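Local coordinates for periplasmic binding protein (Roseiflexus sp. RS-1, PDB 5GJ3), which binds heme, here two molecules at once, and probably delivers it to a membrane transporter during bacterial heme uptake, at residues Ala130-Leu135 / Ala253-Thr258; Ala136-Asn141 / Ala260-Ala265; Ala100-Ile105 / Arg120-Val125. All coordinates share one frame; numbering follows the deposited sequence.

Interaction 1 of 3, residues Ala130-Leu135 / Ala253-Thr258; sequences AAARDL and ALTDLT. With ZN (zinc ion), chain G.
Thr258 has OG1 anti to its own backbone N (chi1 -158°), which puts CG2 in the crowded position between N and the carbonyl carbon and sets this methyl against Leu135 and Ala132. Thr258 CG2 lies 3.7 Å from Leu135 CB and 3.8 Å from Ala132 O, so the methyl faces the backbone of helix 115-136 as much as its side chains. In Thr255 the other rotamer (chi1 -66°) keeps OG1 beside the backbone N, where it hydrogen-bonds Gly251 O one turn back. With its polar end thus occupied, Thr255 OG1 can rest 3.5 Å from Ala132 CB as a packing neighbour. Ala132 CB also meets Leu254 CB, at 3.5 Å, while the side chain of Leu254 packs on Ala171 and Ile129 as well. Alanine suits position 132 because a single methyl lets the backbones close in: Ala132 CA is 4.7 Å from Thr255 CA, and the axes, nearly parallel at 13°, approach to 8.5 Å.

Outside this interface, Asp256 OD1 binds a zinc ion at 2.0 Å, and OD2 is hydrogen-bonded to Tyr242 OH. At the C-terminal end of the contact a water donates to both Leu135 O and Thr258 OG1, joining a backbone carbonyl of one helix to a side chain of the other. Thr258 OG1 in turn hydrogen-bonds Ala172 O. Segments 130-135 and 253-258 are held mainly by small apolar groups, the threonine hydroxyls being satisfied by main-chain carbonyls and water; no direct hydrogen bond crosses between them.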
ATOM      1  N   ALA A 130       7.486  10.805 -10.942  1.00 20.37           N
ATOM      2  CA  ALA A 130       8.664  11.490 -11.520  1.00 21.19           C
ATOM      3  C   ALA A 130       9.191  12.624 -10.669  1.00 20.08           C
ATOM      4  O   ALA A 130      10.411  12.729 -10.458  1.00 20.69           O
ATOM      5  CB  ALA A 130       8.400  11.986 -12.958  1.00 20.65           C
ATOM      6  N   ALA A 131       8.276  13.502 -10.239  1.00 21.50           N
ATOM      7  CA  ALA A 131       8.628  14.606  -9.377  1.00 20.97           C
ATOM      8  C   ALA A 131       9.217  14.154  -8.044  1.00 19.09           C
ATOM      9  O   ALA A 131      10.171  14.750  -7.602  1.00 19.60           O
ATOM     10  CB  ALA A 131       7.461  15.571  -9.180  1.00 23.89           C
ATOM     11  N   ALA A 132       8.699  13.094  -7.431  1.00 18.28           N
ATOM     12  CA  ALA A 132       9.249  12.639  -6.164  1.00 17.71           C
ATOM     13  C   ALA A 132      10.686  12.058  -6.362  1.00 18.25           C
ATOM     14  O   ALA A 132      11.576  12.238  -5.517  1.00 14.77           O
ATOM     15  CB  ALA A 132       8.335  11.600  -5.552  1.00 17.70           C
ATOM     16  N   ARG A 133      10.880  11.367  -7.483  1.00 17.52           N
ATOM     17  CA  ARG A 133      12.175  10.744  -7.808  1.00 20.33           C
ATOM     18  C   ARG A 133      13.257  11.793  -8.086  1.00 21.15           C
ATOM     19  O   ARG A 133      14.430  11.636  -7.680  1.00 17.52           O
ATOM     20  CB  ARG A 133      12.046   9.784  -8.989  1.00 19.51           C
ATOM     21  CG  ARG A 133      11.418   8.443  -8.608  1.00 24.91           C
ATOM     22  CD  ARG A 133      11.530   7.542  -9.826  1.00 28.98           C
ATOM     23  NE  ARG A 133      11.982   6.229  -9.481  1.00 40.54           N
ATOM     24  CZ  ARG A 133      12.758   5.481 -10.249  1.00 47.08           C
ATOM     25  NH1 ARG A 133      13.215   5.957 -11.385  1.00 55.89           N
ATOM     26  NH2 ARG A 133      13.102   4.263  -9.864  1.00 53.00           N
ATOM     27  N   ASP A 134      12.835  12.880  -8.740  1.00 21.77           N
ATOM     28  CA  ASP A 134      13.697  14.039  -8.936  1.00 23.55           C
ATOM     29  C   ASP A 134      14.089  14.647  -7.570  1.00 22.81           C
ATOM     30  O   ASP A 134      15.244  15.044  -7.350  1.00 21.15           O
ATOM     31  CB  ASP A 134      12.931  15.050  -9.796  1.00 30.30           C
ATOM     32  CG  ASP A 134      13.597  16.372  -9.858  1.00 40.87           C
ATOM     33  OD1 ASP A 134      13.437  17.168  -8.900  1.00 50.29           O
ATOM     34  OD2 ASP A 134      14.291  16.639 -10.868  1.00 55.18           O
ATOM     35  N   LEU A 135      13.136  14.764  -6.643  1.00 19.66           N
ATOM     36  CA  LEU A 135      13.539  15.244  -5.295  1.00 19.61           C
ATOM     37  C   LEU A 135      14.487  14.265  -4.592  1.00 18.00           C
ATOM     38  O   LEU A 135      15.426  14.675  -3.839  1.00 17.76           O
ATOM     39  CB  LEU A 135      12.309  15.505  -4.422  1.00 19.39           C
ATOM     40  CG  LEU A 135      11.483  16.727  -4.830  1.00 19.96           C
ATOM     41  CD1 LEU A 135      10.170  16.640  -4.066  1.00 19.80           C
ATOM     42  CD2 LEU A 135      12.272  17.996  -4.469  1.00 19.73           C
ATOM     43  N   ALA A 253       2.892   9.679  -1.809  1.00 17.09           N
ATOM     44  CA  ALA A 253       3.551   8.970  -0.687  1.00 17.14           C
ATOM     45  C   ALA A 253       5.077   8.996  -0.838  1.00 17.40           C
ATOM     46  O   ALA A 253       5.789   9.195   0.150  1.00 16.38           O
ATOM     47  CB  ALA A 253       3.018   7.529  -0.536  1.00 16.74           C
ATOM     48  N   LEU A 254       5.574   8.832  -2.072  1.00 17.78           N
ATOM     49  CA  LEU A 254       7.006   8.963  -2.364  1.00 17.38           C
ATOM     50  C   LEU A 254       7.567  10.314  -1.990  1.00 16.78           C
ATOM     51  O   LEU A 254       8.683  10.386  -1.478  1.00 16.31           O
ATOM     52  CB  LEU A 254       7.338   8.707  -3.834  1.00 17.59           C
ATOM     53  CG  LEU A 254       7.441   7.268  -4.238  1.00 19.74           C
ATOM     54  CD1 LEU A 254       7.704   7.222  -5.764  1.00 19.05           C
ATOM     55  CD2 LEU A 254       8.532   6.529  -3.436  1.00 17.30           C
ATOM     56  N   THR A 255       6.780  11.371  -2.206  1.00 16.17           N
ATOM     57  CA  THR A 255       7.210  12.749  -1.926  1.00 17.21           C
ATOM     58  C   THR A 255       7.334  12.875  -0.390  1.00 18.47           C
ATOM     59  O   THR A 255       8.300  13.437   0.106  1.00 17.65           O
ATOM     60  CB  THR A 255       6.164  13.800  -2.472  1.00 19.13           C
ATOM     61  OG1 THR A 255       6.107  13.755  -3.913  1.00 20.22           O
ATOM     62  CG2 THR A 255       6.437  15.210  -2.006  1.00 16.68           C
ATOM     63  N   ASP A 256       6.345  12.364   0.348  1.00 18.14           N
ATOM     64  CA  ASP A 256       6.436  12.464   1.820  1.00 18.34           C
ATOM     65  C   ASP A 256       7.681  11.698   2.303  1.00 18.26           C
ATOM     66  O   ASP A 256       8.394  12.214   3.178  1.00 18.15           O
ATOM     67  CB  ASP A 256       5.187  11.914   2.524  1.00 18.25           C
ATOM     68  CG  ASP A 256       3.945  12.738   2.241  1.00 20.14           C
ATOM     69  OD1 ASP A 256       4.065  13.891   1.754  1.00 19.00           O
ATOM     70  OD2 ASP A 256       2.819  12.231   2.485  1.00 20.36           O
ATOM     71  N   LEU A 257       7.898  10.471   1.794  1.00 15.48           N
ATOM     72  CA  LEU A 257       9.072   9.720   2.221  1.00 16.14           C
ATOM     73  C   LEU A 257      10.350  10.474   1.885  1.00 17.33           C
ATOM     74  O   LEU A 257      11.237  10.594   2.747  1.00 17.85           O
ATOM     75  CB  LEU A 257       9.148   8.322   1.588  1.00 15.52           C
ATOM     76  CG  LEU A 257       8.047   7.379   1.998  1.00 15.55           C
ATOM     77  CD1 LEU A 257       8.197   6.161   1.078  1.00 16.04           C
ATOM     78  CD2 LEU A 257       8.296   7.057   3.479  1.00 16.75           C
ATOM     79  N   THR A 258      10.472  10.958   0.633  1.00 15.48           N
ATOM     80  CA  THR A 258      11.776  11.527   0.238  1.00 16.50           C
ATOM     81  C   THR A 258      12.105  12.812   0.983  1.00 16.51           C
ATOM     82  O   THR A 258      13.254  13.085   1.299  1.00 16.16           O
ATOM     83  CB  THR A 258      11.914  11.712  -1.327  1.00 16.21           C
ATOM     84  OG1 THR A 258      13.283  11.768  -1.630  1.00 15.97           O
ATOM     85  CG2 THR A 258      11.275  13.041  -1.817  1.00 16.36           C
TER
HETATM   86 ZN    ZN G 406       2.562  15.152   1.204  0.50 20.17          ZN
HETATM   87  O   HOH W   1      14.760  14.366  -1.185  1.00 18.96           O
HETATM   88  O   HOH W   2       1.168  14.441   2.617  0.50 21.93           O
HETATM   89  O   HOH W   3       2.663  14.245  -0.608  1.00 20.32           O

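Interaction 2 of 3, residues Ala136-Asn141 / Ala260-Ala265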
ATOM      1  N   ALA A 136      14.249  12.972  -4.807  1.00 17.83           N
ATOM      2  CA  ALA A 136      15.079  11.947  -4.179  1.00 17.50           C
ATOM      3  C   ALA A 136      16.549  11.989  -4.684  1.00 20.36           C
ATOM      4  O   ALA A 136      17.454  11.597  -3.966  1.00 19.06           O
ATOM      5  CB  ALA A 136      14.476  10.542  -4.351  1.00 15.93           C
ATOM      6  N   ARG A 137      16.766  12.422  -5.925  1.00 22.36           N
ATOM      7  CA  ARG A 137      18.117  12.606  -6.487  1.00 25.54           C
ATOM      8  C   ARG A 137      18.976  13.646  -5.753  1.00 26.69           C
ATOM      9  O   ARG A 137      20.171  13.632  -5.883  1.00 29.91           O
ATOM     10  CB  ARG A 137      18.050  12.953  -7.979  1.00 28.03           C
ATOM     11  CG  ARG A 137      17.857  11.740  -8.823  1.00 33.81           C
ATOM     12  CD  ARG A 137      17.768  12.073 -10.311  1.00 41.91           C
ATOM     13  NE  ARG A 137      17.255  10.876 -10.974  1.00 49.45           N
ATOM     14  CZ  ARG A 137      15.990  10.685 -11.351  1.00 50.08           C
ATOM     15  NH1 ARG A 137      15.066  11.629 -11.208  1.00 46.83           N
ATOM     16  NH2 ARG A 137      15.656   9.544 -11.912  1.00 51.87           N
ATOM     17  N   ARG A 138      18.395  14.525  -4.953  1.00 26.85           N
ATOM     18  CA  ARG A 138      19.217  15.412  -4.138  1.00 26.53           C
ATOM     19  C   ARG A 138      19.945  14.688  -2.980  1.00 28.14           C
ATOM     20  O   ARG A 138      20.775  15.291  -2.296  1.00 28.64           O
ATOM     21  CB  ARG A 138      18.340  16.482  -3.522  1.00 27.45           C
ATOM     22  CG  ARG A 138      17.419  17.219  -4.516  1.00 28.02           C
ATOM     23  CD  ARG A 138      16.546  18.170  -3.730  1.00 25.68           C
ATOM     24  NE  ARG A 138      15.706  17.436  -2.771  1.00 26.62           N
ATOM     25  CZ  ARG A 138      15.065  17.983  -1.747  1.00 23.55           C
ATOM     26  NH1 ARG A 138      15.107  19.280  -1.517  1.00 22.96           N
ATOM     27  NH2 ARG A 138      14.341  17.237  -0.938  1.00 27.26           N
ATOM     28  N   ILE A 139      19.576  13.435  -2.706  1.00 25.43           N
ATOM     29  CA  ILE A 139      20.115  12.763  -1.528  1.00 24.98           C
ATOM     30  C   ILE A 139      21.449  12.163  -1.957  1.00 25.44           C
ATOM     31  O   ILE A 139      21.509  11.281  -2.797  1.00 27.78           O
ATOM     32  CB  ILE A 139      19.158  11.719  -0.911  1.00 24.08           C
ATOM     33  CG1 ILE A 139      17.931  12.409  -0.280  1.00 22.70           C
ATOM     34  CG2 ILE A 139      19.885  10.917   0.187  1.00 25.98           C
ATOM     35  CD1 ILE A 139      16.747  11.475  -0.054  1.00 22.70           C
ATOM     36  N   THR A 140      22.537  12.672  -1.404  1.00 27.36           N
ATOM     37  CA  THR A 140      23.832  12.096  -1.758  1.00 27.97           C
ATOM     38  C   THR A 140      24.344  11.221  -0.610  1.00 29.16           C
ATOM     39  O   THR A 140      25.273  10.422  -0.803  1.00 29.39           O
ATOM     40  CB  THR A 140      24.861  13.191  -2.082  1.00 28.05           C
ATOM     41  OG1 THR A 140      24.966  14.027  -0.944  1.00 29.16           O
ATOM     42  CG2 THR A 140      24.442  14.020  -3.303  1.00 27.33           C
ATOM     43  N   ASN A 141      23.747  11.368   0.578  1.00 27.08           N
ATOM     44  CA  ASN A 141      24.106  10.518   1.701  1.00 31.22           C
ATOM     45  C   ASN A 141      22.882   9.714   2.214  1.00 27.19           C
ATOM     46  O   ASN A 141      22.212  10.120   3.153  1.00 25.85           O
ATOM     47  CB  ASN A 141      24.780  11.334   2.801  1.00 37.97           C
ATOM     48  CG  ASN A 141      25.284  10.467   3.927  1.00 48.15           C
ATOM     49  OD1 ASN A 141      25.906   9.424   3.697  1.00 52.71           O
ATOM     50  ND2 ASN A 141      25.000  10.880   5.164  1.00 49.14           N
ATOM     51  N   ALA A 260      11.188  13.393   4.130  1.00 19.45           N
ATOM     52  CA  ALA A 260      11.682  12.877   5.426  1.00 18.02           C
ATOM     53  C   ALA A 260      13.108  12.277   5.332  1.00 19.02           C
ATOM     54  O   ALA A 260      13.984  12.528   6.180  1.00 17.45           O
ATOM     55  CB  ALA A 260      10.714  11.854   5.967  1.00 18.94           C
ATOM     56  N   PHE A 261      13.362  11.524   4.269  1.00 17.19           N
ATOM     57  CA  PHE A 261      14.663  10.887   4.113  1.00 16.27           C
ATOM     58  C   PHE A 261      15.741  11.955   3.926  1.00 17.57           C
ATOM     59  O   PHE A 261      16.882  11.806   4.407  1.00 17.52           O
ATOM     60  CB  PHE A 261      14.626   9.976   2.890  1.00 15.59           C
ATOM     61  CG  PHE A 261      13.822   8.690   3.072  1.00 15.92           C
ATOM     62  CD1 PHE A 261      13.133   8.395   4.264  1.00 15.22           C
ATOM     63  CD2 PHE A 261      13.721   7.789   2.000  1.00 15.73           C
ATOM     64  CE1 PHE A 261      12.401   7.203   4.385  1.00 14.79           C
ATOM     65  CE2 PHE A 261      12.998   6.611   2.104  1.00 16.09           C
ATOM     66  CZ  PHE A 261      12.336   6.320   3.300  1.00 15.11           C
ATOM     67  N   TYR A 262      15.387  13.037   3.231  1.00 19.35           N
ATOM     68  CA  TYR A 262      16.351  14.117   2.952  1.00 21.24           C
ATOM     69  C   TYR A 262      16.782  14.723   4.282  1.00 21.48           C
ATOM     70  O   TYR A 262      17.966  14.972   4.504  1.00 23.22           O
ATOM     71  CB  TYR A 262      15.728  15.189   2.014  1.00 23.83           C
ATOM     72  CG  TYR A 262      16.684  16.307   1.640  1.00 27.69           C
ATOM     73  CD1 TYR A 262      17.532  16.214   0.499  1.00 29.78           C
ATOM     74  CD2 TYR A 262      16.745  17.467   2.411  1.00 32.23           C
ATOM     75  CE1 TYR A 262      18.417  17.262   0.169  1.00 30.20           C
ATOM     76  CE2 TYR A 262      17.622  18.516   2.092  1.00 33.72           C
ATOM     77  CZ  TYR A 262      18.446  18.405   0.976  1.00 32.33           C
ATOM     78  OH  TYR A 262      19.274  19.459   0.698  1.00 33.67           O
ATOM     79  N   ASP A 263      15.814  14.952   5.152  1.00 21.40           N
ATOM     80  CA  ASP A 263      16.080  15.494   6.475  1.00 25.93           C
ATOM     81  C   ASP A 263      16.976  14.576   7.323  1.00 24.56           C
ATOM     82  O   ASP A 263      17.921  15.021   7.982  1.00 22.46           O
ATOM     83  CB  ASP A 263      14.773  15.750   7.216  1.00 25.55           C
ATOM     84  CG  ASP A 263      15.022  16.535   8.502  1.00 31.95           C
ATOM     85  OD1 ASP A 263      15.203  17.769   8.434  1.00 32.29           O
ATOM     86  OD2 ASP A 263      15.134  15.909   9.560  1.00 33.22           O
ATOM     87  N   ALA A 264      16.671  13.281   7.279  1.00 23.93           N
ATOM     88  CA  ALA A 264      17.491  12.271   7.944  1.00 24.59           C
ATOM     89  C   ALA A 264      18.906  12.215   7.379  1.00 26.58           C
ATOM     90  O   ALA A 264      19.867  12.047   8.163  1.00 25.08           O
ATOM     91  CB  ALA A 264      16.818  10.914   7.880  1.00 22.86           C
ATOM     92  N   ALA A 265      19.053  12.360   6.051  1.00 24.69           N
ATOM     93  CA  ALA A 265      20.384  12.365   5.420  1.00 27.69           C
ATOM     94  C   ALA A 265      21.230  13.509   5.996  1.00 33.85           C
ATOM     95  O   ALA A 265      22.432  13.367   6.174  1.00 32.28           O
ATOM     96  CB  ALA A 265      20.294  12.525   3.900  1.00 23.39           C
TER
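Arg138 lays its guanidinium flat over one face of the Tyr262 ring, the planes 17° apart and Arg138 CZ 4.0 Å from the ring centroid, a stacked cation-pi contact. The overlap is offset toward the rim: Arg138 NH2 is 3.6 Å from Tyr262 CG, and the aliphatic CB of Arg138 reaches CE1. Beside the stack, Ile139 runs antiparallel alongside the tyrosine side chain, Ile139 CG1 lying 3.9 Å from Tyr262 CD1. Ile139 CD1 reaches Phe261 CB at 3.9 Å, and its CG2 touches Ala265 CB. Branched isoleucine can thus serve three residues of one helix face. Ala265 CB also comes within 3.2 Å of Asn141 O, a close fit suited to a small residue.

Segment 136-141 links the long helix 115-136 to strand 144-151, the first strand of the C-terminal lobe, and runs here against the C-terminal helix 250-267. A type I turn, closed by Ile139 N to Ala136 O (3.1 Å), brings Arg138 and Ile139 round to that helix. A bend at chi3 (-61°) turns the arginine chain on its way to NE, whose hydrogen bond to Leu135 O helps fix the guanidinium over the ring. Further out, Phe261 packs on Pro143, while Asp263 makes a salt bridge with Arg234.

Interaction 3 of 3, residues Ala100-Ile105 / Arg120-Val125; sequences APQQKI and RLAAQV
Ile105 fills the tight part of this contact, reaching across to Leu121, Ala122 and Val125 with both its branches. Ile105 CG2, anti to the backbone N, settles 4.0 Å from Leu121 CB and 3.9 Å from Ala122 N, almost on the backbone of the facing helix. Ile105 CD1 extends the other branch to Val125 CG2 at 3.8 Å, the two side chains crossing obliquely, whereas Ile105 and Leu121 cross at about a right angle. One turn earlier, Pro101 CB touches Val125 CG1 at 3.9 Å. Proline is well placed in the first turn of a helix, where its missing N-H costs no intrahelical bond, and its ring offers a rigid apolar surface. Beta-branched isoleucine and valine give compact, two-pronged shapes that fit a buried seam.

The packing is looser at Gln102. Gln102 CA is 5.0 Å from Ala122 CA, yet the nearest side-chain atoms, Gln102 CB and Ala122 CB, are 4.3 Å apart. Gln102 is partly exposed and its amide end turns away from the partner helix, OE1 accepting from Arg106 NH1. The outer face of 120-125 carries Arg120, Ala123 and Gln124 at the surface. On the inner side, buried Lys104 NZ makes a salt bridge with Asp94 and a hydrogen bond with Asp14, both zinc ligands; its positive charge would probably offset part of theirs. With axes at 173° and a short connection at 112-114, helices 100-111 and 115-136 form an antiparallel helical hairpin whose second arm is the long helix joining the two lobes, characteristic of periplasmic binding proteins for metals and heme.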
ATOM      1  N   ALA A 100       3.266  -0.685 -11.392  1.00 19.68           N
ATOM      2  CA  ALA A 100       1.938  -1.179 -10.974  1.00 20.21           C
ATOM      3  C   ALA A 100       0.805  -0.101 -10.957  1.00 18.26           C
ATOM      4  O   ALA A 100      -0.301  -0.397 -11.427  1.00 19.52           O
ATOM      5  CB  ALA A 100       2.016  -1.918  -9.627  1.00 21.28           C
ATOM      6  N   PRO A 101       1.064   1.129 -10.436  1.00 18.89           N
ATOM      7  CA  PRO A 101      -0.024   2.145 -10.422  1.00 18.74           C
ATOM      8  C   PRO A 101      -0.639   2.327 -11.837  1.00 18.58           C
ATOM      9  O   PRO A 101      -1.848   2.163 -12.026  1.00 19.04           O
ATOM     10  CB  PRO A 101       0.693   3.434  -9.940  1.00 18.63           C
ATOM     11  CG  PRO A 101       1.769   2.884  -9.043  1.00 19.18           C
ATOM     12  CD  PRO A 101       2.303   1.674  -9.830  1.00 18.81           C
ATOM     13  N   GLN A 102       0.204   2.602 -12.813  1.00 20.56           N
ATOM     14  CA  GLN A 102      -0.242   2.809 -14.211  1.00 21.96           C
ATOM     15  C   GLN A 102      -0.972   1.559 -14.808  1.00 20.76           C
ATOM     16  O   GLN A 102      -1.997   1.654 -15.495  1.00 18.32           O
ATOM     17  CB  GLN A 102       0.985   3.255 -15.024  1.00 26.56           C
ATOM     18  CG  GLN A 102       1.023   2.943 -16.504  1.00 39.54           C
ATOM     19  CD  GLN A 102       1.341   1.487 -16.887  1.00 44.53           C
ATOM     20  OE1 GLN A 102       0.605   0.890 -17.684  1.00 47.92           O
ATOM     21  NE2 GLN A 102       2.440   0.921 -16.347  1.00 44.97           N
ATOM     22  N   GLN A 103      -0.407   0.388 -14.565  1.00 19.92           N
ATOM     23  CA  GLN A 103      -1.022  -0.839 -15.048  1.00 21.41           C
ATOM     24  C   GLN A 103      -2.418  -1.059 -14.432  1.00 17.18           C
ATOM     25  O   GLN A 103      -3.360  -1.392 -15.137  1.00 15.16           O
ATOM     26  CB  GLN A 103      -0.084  -1.981 -14.698  1.00 23.46           C
ATOM     27  CG  GLN A 103      -0.250  -3.255 -15.464  1.00 35.34           C
ATOM     28  CD  GLN A 103       0.822  -4.215 -14.979  1.00 44.69           C
ATOM     29  OE1 GLN A 103       0.525  -5.261 -14.403  1.00 45.76           O
ATOM     30  NE2 GLN A 103       2.088  -3.790 -15.100  1.00 45.16           N
ATOM     31  N   LYS A 104      -2.561  -0.857 -13.122  1.00 16.42           N
ATOM     32  CA  LYS A 104      -3.864  -1.074 -12.477  1.00 15.52           C
ATOM     33  C   LYS A 104      -4.889  -0.028 -12.918  1.00 16.90           C
ATOM     34  O   LYS A 104      -6.119  -0.330 -13.079  1.00 16.43           O
ATOM     35  CB  LYS A 104      -3.721  -1.095 -10.945  1.00 16.51           C
ATOM     36  CG  LYS A 104      -3.003  -2.367 -10.446  1.00 17.40           C
ATOM     37  CD  LYS A 104      -2.899  -2.399  -8.906  1.00 19.52           C
ATOM     38  CE  LYS A 104      -1.966  -1.388  -8.322  1.00 21.81           C
ATOM     39  NZ  LYS A 104      -1.743  -1.541  -6.816  1.00 20.82           N
ATOM     40  N   ILE A 105      -4.388   1.195 -13.114  1.00 17.01           N
ATOM     41  CA  ILE A 105      -5.272   2.285 -13.579  1.00 18.82           C
ATOM     42  C   ILE A 105      -5.832   1.977 -14.963  1.00 17.53           C
ATOM     43  O   ILE A 105      -7.055   2.078 -15.158  1.00 18.38           O
ATOM     44  CB  ILE A 105      -4.581   3.670 -13.534  1.00 18.96           C
ATOM     45  CG1 ILE A 105      -4.414   4.125 -12.070  1.00 19.82           C
ATOM     46  CG2 ILE A 105      -5.378   4.719 -14.332  1.00 18.45           C
ATOM     47  CD1 ILE A 105      -3.316   5.158 -11.934  1.00 20.86           C
ATOM     48  N   ARG A 120      -5.399   9.866 -18.740  1.00 24.74           N
ATOM     49  CA  ARG A 120      -5.270  11.089 -17.972  1.00 27.82           C
ATOM     50  C   ARG A 120      -4.848  10.790 -16.511  1.00 26.07           C
ATOM     51  O   ARG A 120      -3.889  11.366 -16.054  1.00 25.67           O
ATOM     52  CB  ARG A 120      -6.599  11.874 -18.034  1.00 34.73           C
ATOM     53  CG  ARG A 120      -6.573  13.331 -17.593  1.00 47.05           C
ATOM     54  CD  ARG A 120      -7.952  13.792 -17.061  1.00 55.88           C
ATOM     55  NE  ARG A 120      -9.051  13.645 -18.035  1.00 58.42           N
ATOM     56  CZ  ARG A 120     -10.350  13.505 -17.729  1.00 61.27           C
ATOM     57  NH1 ARG A 120     -10.755  13.471 -16.465  1.00 61.60           N
ATOM     58  NH2 ARG A 120     -11.255  13.379 -18.693  1.00 58.07           N
ATOM     59  N   LEU A 121      -5.542   9.915 -15.776  1.00 25.66           N
ATOM     60  CA  LEU A 121      -5.078   9.527 -14.424  1.00 22.55           C
ATOM     61  C   LEU A 121      -3.657   8.901 -14.380  1.00 22.47           C
ATOM     62  O   LEU A 121      -2.846   9.271 -13.511  1.00 22.70           O
ATOM     63  CB  LEU A 121      -6.098   8.622 -13.743  1.00 22.49           C
ATOM     64  CG  LEU A 121      -5.877   8.369 -12.257  1.00 23.74           C
ATOM     65  CD1 LEU A 121      -5.752   9.691 -11.475  1.00 23.31           C
ATOM     66  CD2 LEU A 121      -6.980   7.481 -11.684  1.00 23.49           C
ATOM     67  N   ALA A 122      -3.348   7.949 -15.271  1.00 20.79           N
ATOM     68  CA  ALA A 122      -2.023   7.307 -15.286  1.00 22.29           C
ATOM     69  C   ALA A 122      -0.904   8.341 -15.545  1.00 23.98           C
ATOM     70  O   ALA A 122       0.130   8.275 -14.901  1.00 22.60           O
ATOM     71  CB  ALA A 122      -1.927   6.204 -16.334  1.00 19.38           C
ATOM     72  N   ALA A 123      -1.121   9.251 -16.503  1.00 21.17           N
ATOM     73  CA  ALA A 123      -0.143  10.313 -16.873  1.00 23.01           C
ATOM     74  C   ALA A 123       0.141  11.216 -15.657  1.00 23.65           C
ATOM     75  O   ALA A 123       1.277  11.577 -15.426  1.00 26.77           O
ATOM     76  CB  ALA A 123      -0.681  11.139 -18.038  1.00 22.81           C
ATOM     77  N   GLN A 124      -0.898  11.559 -14.898  1.00 22.93           N
ATOM     78  CA  GLN A 124      -0.741  12.342 -13.686  1.00 25.05           C
ATOM     79  C   GLN A 124       0.001  11.593 -12.574  1.00 23.62           C
ATOM     80  O   GLN A 124       0.853  12.170 -11.895  1.00 24.07           O
ATOM     81  CB  GLN A 124      -2.109  12.808 -13.190  1.00 26.25           C
ATOM     82  CG  GLN A 124      -2.090  13.710 -11.959  1.00 33.97           C
ATOM     83  CD  GLN A 124      -1.289  15.019 -12.119  1.00 42.68           C
ATOM     84  OE1 GLN A 124      -1.149  15.579 -13.235  1.00 45.62           O
ATOM     85  NE2 GLN A 124      -0.768  15.533 -10.986  1.00 39.95           N
ATOM     86  N   VAL A 125      -0.357  10.324 -12.351  1.00 22.70           N
ATOM     87  CA  VAL A 125       0.309   9.521 -11.343  1.00 22.99           C
ATOM     88  C   VAL A 125       1.790   9.397 -11.696  1.00 22.50           C
ATOM     89  O   VAL A 125       2.635   9.630 -10.831  1.00 22.07           O
ATOM     90  CB  VAL A 125      -0.392   8.163 -11.121  1.00 25.31           C
ATOM     91  CG1 VAL A 125       0.399   7.305 -10.153  1.00 23.86           C
ATOM     92  CG2 VAL A 125      -1.807   8.402 -10.581  1.00 23.82           C
TER

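In the fold
Helix 115-136 links interaction 3, on helix 100-111, with interaction 1, on helix 250-267, along which interaction 2 follows directly. The centres of interactions 1 and 2 are 10 Å apart, and they touch where Thr258 OG1 packs 3.1 Å from Ala136 CA. Interaction 3 lies 16 Å from interaction 1 and 26 Å from interaction 2, centre to centre. None forms the heme pocket; the side chain of Pro101 is about 12 Å from a heme and about 10 Å from a zinc ion. Interaction 1 itself carries a zinc ion on Asp256, and the Asn141 side chain lies about 11 Å from a bound zinc ion. All three lie in or beside the helices that span the two lobes between which the hemes are held.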